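PDB 6CKG: D-glycerate 3-kinase from Cryptococcus neoformans var. grubii serotype A, which probably phosphorylates D-glycerate at its 3-hydroxyl, acting as a kinase. Local coordinates for residues Thr261-Gln266 and His286-Tyr291. Numbering follows the deposited sequence.
Sequences TWRLQQ and HFINRY
The guanidinium of R263 and the ring of F287 meet obliquely, their planes 68° apart, and the two side chains cross at about a right angle. R263 NE lies 3.7 Å from F287 CE2. On one face of the guanidinium, over its centre, sits Q266 NE2, 3.7 Å above the plane; one face of the F287 ring carries Y291 CE1, 3.5 Å above it and displaced toward the rim. F287 O lies in plane at the edge of the Y291 ring. The aliphatic part of R263 packs against I288: R263 CG is 3.7 Å from I288 CD1, and R263 CB is 3.8 Å from I288 CG1. A bend at chi2 (56°) in R263 lets CB and CG rest on I288 while NE turns to F287. Between 261-266 and 286-291 the CA atoms come nearest at R263 and I288, 7.8 Å apart. Parallel strand order 2-3-1-4-5 marks a kinase-type P-loop fold, in which helices 258-273 and 281-298 connect the parallel neighbours 247-253 and 313-318. Only 127 Å² is buried between the segments, summed over both sides. The charge of R263 is met within its own helix, where NH1 forms a salt bridge with E267 OE1.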
loop_
_atom_site.group_PDB
_atom_site.type_symbol
_atom_site.label_atom_id
_atom_site.label_comp_id
_atom_site.label_asym_id
_atom_site.label_seq_id
_atom_site.Cartn_x
_atom_site.Cartn_y
_atom_site.Cartn_z
ATOM N N THR A 261 -7.288 -16.833 0.079
ATOM C CA THR A 261 -7.713 -17.496 1.306
ATOM C C THR A 261 -7.876 -16.492 2.445
ATOM O O THR A 261 -8.885 -16.504 3.160
ATOM C CB THR A 261 -6.700 -18.578 1.676
ATOM O OG1 THR A 261 -6.574 -19.501 0.587
ATOM C CG2 THR A 261 -7.138 -19.314 2.940
ATOM N N TRP A 262 -6.891 -15.607 2.619
ATOM C CA TRP A 262 -6.958 -14.597 3.672
ATOM C C TRP A 262 -8.145 -13.659 3.474
ATOM O O TRP A 262 -8.869 -13.344 4.425
ATOM C CB TRP A 262 -5.657 -13.799 3.705
ATOM C CG TRP A 262 -4.483 -14.550 4.241
ATOM C CD1 TRP A 262 -4.504 -15.627 5.077
ATOM C CD2 TRP A 262 -3.102 -14.272 3.973
ATOM N NE1 TRP A 262 -3.217 -16.038 5.348
ATOM C CE2 TRP A 262 -2.339 -15.218 4.685
ATOM C CE3 TRP A 262 -2.438 -13.309 3.207
ATOM C CZ2 TRP A 262 -0.944 -15.237 4.647
ATOM C CZ3 TRP A 262 -1.053 -13.330 3.168
ATOM C CH2 TRP A 262 -0.321 -14.293 3.882
ATOM N N ARG A 263 -8.357 -13.188 2.241
ATOM C CA ARG A 263 -9.443 -12.240 2.014
ATOM C C ARG A 263 -10.803 -12.888 2.232
ATOM O O ARG A 263 -11.748 -12.214 2.657
ATOM C CB ARG A 263 -9.345 -11.647 0.609
ATOM C CG ARG A 263 -10.285 -10.466 0.371
ATOM C CD ARG A 263 -10.060 -9.356 1.392
ATOM N NE ARG A 263 -10.984 -8.238 1.217
ATOM C CZ ARG A 263 -12.226 -8.214 1.689
ATOM N NH1 ARG A 263 -12.699 -9.254 2.364
ATOM N NH2 ARG A 263 -13.001 -7.154 1.487
ATOM N N LEU A 264 -10.924 -14.190 1.953
ATOM C CA LEU A 264 -12.146 -14.913 2.299
ATOM C C LEU A 264 -12.323 -15.003 3.811
ATOM O O LEU A 264 -13.419 -14.762 4.331
ATOM C CB LEU A 264 -12.133 -16.311 1.679
ATOM C CG LEU A 264 -12.823 -16.433 0.322
ATOM C CD1 LEU A 264 -12.767 -17.867 -0.182
ATOM C CD2 LEU A 264 -14.262 -15.958 0.423
ATOM N N GLN A 265 -11.262 -15.374 4.533
ATOM C CA GLN A 265 -11.324 -15.384 5.996
ATOM C C GLN A 265 -11.766 -14.032 6.531
ATOM O O GLN A 265 -12.624 -13.950 7.421
ATOM C CB GLN A 265 -9.963 -15.733 6.600
ATOM C CG GLN A 265 -9.397 -17.098 6.265
ATOM C CD GLN A 265 -8.104 -17.348 7.022
ATOM O OE1 GLN A 265 -7.840 -16.694 8.031
ATOM N NE2 GLN A 265 -7.290 -18.286 6.538
ATOM N N GLN A 266 -11.159 -12.959 6.012
ATOM C CA GLN A 266 -11.496 -11.614 6.463
ATOM C C GLN A 266 -12.980 -11.325 6.271
ATOM O O GLN A 266 -13.644 -10.808 7.177
ATOM C CB GLN A 266 -10.653 -10.574 5.719
ATOM C CG GLN A 266 -11.093 -9.130 6.007
ATOM C CD GLN A 266 -10.319 -8.080 5.219
ATOM O OE1 GLN A 266 -9.161 -8.289 4.843
ATOM N NE2 GLN A 266 -10.960 -6.938 4.972
ATOM N N HIS A 286 -14.038 -12.614 -7.378
ATOM C CA HIS A 286 -13.981 -11.565 -8.397
ATOM C C HIS A 286 -13.271 -10.315 -7.875
ATOM O O HIS A 286 -12.542 -9.642 -8.618
ATOM C CB HIS A 286 -15.394 -11.208 -8.870
ATOM C CG HIS A 286 -16.120 -12.334 -9.543
ATOM N ND1 HIS A 286 -15.652 -12.949 -10.685
ATOM C CD2 HIS A 286 -17.296 -12.939 -9.246
ATOM C CE1 HIS A 286 -16.501 -13.892 -11.056
ATOM N NE2 HIS A 286 -17.507 -13.906 -10.199
ATOM N N PHE A 287 -13.491 -9.978 -6.605
ATOM C CA PHE A 287 -12.816 -8.830 -6.010
ATOM C C PHE A 287 -11.299 -8.993 -6.065
ATOM O O PHE A 287 -10.578 -8.085 -6.495
ATOM C CB PHE A 287 -13.304 -8.659 -4.571
ATOM C CG PHE A 287 -12.619 -7.568 -3.802
ATOM C CD1 PHE A 287 -13.082 -6.262 -3.865
ATOM C CD2 PHE A 287 -11.544 -7.855 -2.974
ATOM C CE1 PHE A 287 -12.464 -5.250 -3.128
ATOM C CE2 PHE A 287 -10.922 -6.846 -2.227
ATOM C CZ PHE A 287 -11.388 -5.545 -2.308
ATOM N N ILE A 288 -10.798 -10.154 -5.648
ATOM C CA ILE A 288 -9.357 -10.342 -5.556
ATOM C C ILE A 288 -8.758 -10.520 -6.949
ATOM O O ILE A 288 -7.593 -10.170 -7.179
ATOM C CB ILE A 288 -9.039 -11.525 -4.621
ATOM C CG1 ILE A 288 -9.192 -11.106 -3.150
ATOM C CG2 ILE A 288 -7.623 -12.062 -4.838
ATOM C CD1 ILE A 288 -8.216 -9.999 -2.690
ATOM N N ASN A 289 -9.545 -11.018 -7.906
ATOM C CA ASN A 289 -9.057 -11.141 -9.274
ATOM C C ASN A 289 -8.767 -9.786 -9.906
ATOM O O ASN A 289 -8.016 -9.728 -10.884
ATOM C CB ASN A 289 -10.062 -11.915 -10.133
ATOM C CG ASN A 289 -10.041 -13.401 -9.858
ATOM O OD1 ASN A 289 -9.074 -13.928 -9.319
ATOM N ND2 ASN A 289 -11.107 -14.087 -10.238
ATOM N N ARG A 290 -9.347 -8.700 -9.387
ATOM C CA ARG A 290 -8.992 -7.366 -9.867
ATOM C C ARG A 290 -7.642 -6.892 -9.324
ATOM O O ARG A 290 -6.965 -6.101 -9.988
ATOM C CB ARG A 290 -10.087 -6.350 -9.507
ATOM C CG ARG A 290 -11.360 -6.416 -10.402
ATOM C CD ARG A 290 -12.435 -5.334 -10.069
ATOM N NE ARG A 290 -12.056 -3.972 -10.480
ATOM C CZ ARG A 290 -11.700 -2.999 -9.635
ATOM N NH1 ARG A 290 -11.358 -1.799 -10.089
ATOM N NH2 ARG A 290 -11.693 -3.222 -8.331
ATOM N N TYR A 291 -7.237 -7.345 -8.130
ATOM C CA TYR A 291 -5.956 -6.951 -7.550
ATOM C C TYR A 291 -4.801 -7.855 -7.961
ATOM O O TYR A 291 -3.673 -7.372 -8.105
ATOM C CB TYR A 291 -6.041 -6.937 -6.019
ATOM C CG TYR A 291 -6.928 -5.842 -5.482
ATOM C CD1 TYR A 291 -8.319 -5.994 -5.444
ATOM C CD2 TYR A 291 -6.381 -4.645 -5.030
ATOM C CE1 TYR A 291 -9.133 -4.983 -4.961
ATOM C CE2 TYR A 291 -7.188 -3.632 -4.548
ATOM C CZ TYR A 291 -8.557 -3.809 -4.511
ATOM O OH TYR A 291 -9.348 -2.798 -4.033
#